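Local coordinates for protein Lip_vut3, C2L (Metagenome, PDB 6NKD) that hydrolyses lipid esters as a lipase of the GDSL family of lipolytic enzymes, at the interface of chains A and B. Numbering follows the deposited sequence. Chains: chain A/B, Lip_vut3, C2L.

The interface of chains A and B. Residues chain A 2, 4, 40, 42; chain B 2, 40-42.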
# COMPACT_ATOMS: atom_id res chain seq x y z
N THR A 2 10.64 -30.74 7.55
CA THR A 2 10.07 -29.43 7.25
C THR A 2 8.57 -29.41 7.52
O THR A 2 7.81 -30.20 6.94
CB THR A 2 10.33 -29.02 5.79
OG1 THR A 2 11.74 -28.89 5.57
CG2 THR A 2 9.64 -27.70 5.48
N GLN A 4 4.79 -27.63 7.55
CA GLN A 4 3.97 -26.74 6.73
C GLN A 4 2.91 -26.11 7.62
O GLN A 4 2.11 -26.82 8.23
CB GLN A 4 3.33 -27.50 5.57
CG GLN A 4 3.20 -26.70 4.28
CD GLN A 4 4.49 -26.67 3.48
OE1 GLN A 4 5.48 -27.29 3.85
NE2 GLN A 4 4.47 -25.96 2.36
N GLU A 40 12.67 -26.39 10.63
CA GLU A 40 12.25 -25.29 9.77
C GLU A 40 10.77 -25.42 9.42
O GLU A 40 10.22 -26.52 9.38
CB GLU A 40 13.09 -25.27 8.49
CG GLU A 40 14.60 -25.16 8.71
CD GLU A 40 15.12 -23.75 8.57
OE1 GLU A 40 14.56 -22.83 9.21
OE2 GLU A 40 16.09 -23.55 7.81
N SER A 42 7.65 -24.02 6.74
CA SER A 42 7.19 -23.31 5.55
C SER A 42 5.83 -22.68 5.84
O SER A 42 4.95 -23.33 6.42
CB SER A 42 7.09 -24.27 4.36
OG SER A 42 6.63 -23.59 3.21
N THR B 2 16.23 -27.91 4.13
CA THR B 2 15.10 -27.05 3.79
C THR B 2 15.58 -25.78 3.08
O THR B 2 16.36 -25.01 3.63
CB THR B 2 14.30 -26.65 5.04
OG1 THR B 2 13.90 -27.83 5.75
CG2 THR B 2 13.07 -25.86 4.65
N GLU B 40 12.09 -29.58 0.20
CA GLU B 40 11.06 -28.63 0.60
C GLU B 40 11.65 -27.24 0.73
O GLU B 40 12.77 -27.06 1.23
CB GLU B 40 10.43 -29.06 1.92
CG GLU B 40 8.92 -28.90 1.97
CD GLU B 40 8.20 -30.03 1.26
OE1 GLU B 40 8.21 -31.17 1.79
OE2 GLU B 40 7.63 -29.80 0.18
N VAL B 41 10.90 -26.24 0.27
CA VAL B 41 11.36 -24.85 0.29
C VAL B 41 10.36 -24.01 1.07
O VAL B 41 9.14 -24.18 0.94
CB VAL B 41 11.56 -24.30 -1.13
CG1 VAL B 41 10.29 -24.39 -1.94
CG2 VAL B 41 12.06 -22.86 -1.09
N SER B 42 10.88 -23.12 1.91
CA SER B 42 10.08 -22.21 2.71
C SER B 42 10.05 -20.84 2.04
O SER B 42 11.10 -20.26 1.76
CB SER B 42 10.65 -22.10 4.13
OG SER B 42 10.31 -20.85 4.72
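A:Thr2 and B:Thr2 meet tip to tip near the two-fold axis that relates the chains, their hydroxyl oxygens OG1 facing each other. The hydroxyls are paired as a hydrogen bond, but the modelled separation is too short to be trusted at 2.8 Å resolution. Threonine suits this place because its beta carbon carries both a hydroxyl and a methyl. At chi1 -63° A:Thr2 OG1 sits beside the backbone N and points at the partner hydroxyl, while CG2, anti to that N, is directed to B:Glu40, with A:Thr2 CG2 3.8 Å from B:Glu40 CG. The symmetry-related contact differs in detail: A:Glu40 CB lies 3.9 Å from B:Thr2 CG2. The two methyls also approach each other, with 4.0 Å between A:Thr2 CG2 and B:Thr2 CG2.

Glutamate serves here through its methylenes; the bend at chi2 (80° in B:Glu40) turns the carboxylate away from the threonine. A:Gln4 OE1, the amide oxygen, is 4.2 Å from B:Glu40 CG, a loose contact at the border of the patch. Beyond the threonines, small serines let the backbones come near: A:Ser42 CA is 3.9 Å from B:Ser42 CB. The A:Ser42 hydroxyl OG, anti to its own backbone N, makes a weak hydrogen bond of 3.4 Å to the carbonyl O of B:Val41.

The structure alone does not establish the pairing as biological. The patch centre is about 23 Å from the nucleophile A:Ser11. In the alpha/beta/alpha fold of GDSL hydrolases, Thr2 immediately precedes strand 3-9 and Glu40 strand 41-47, so the contact joins strand starts of both chains.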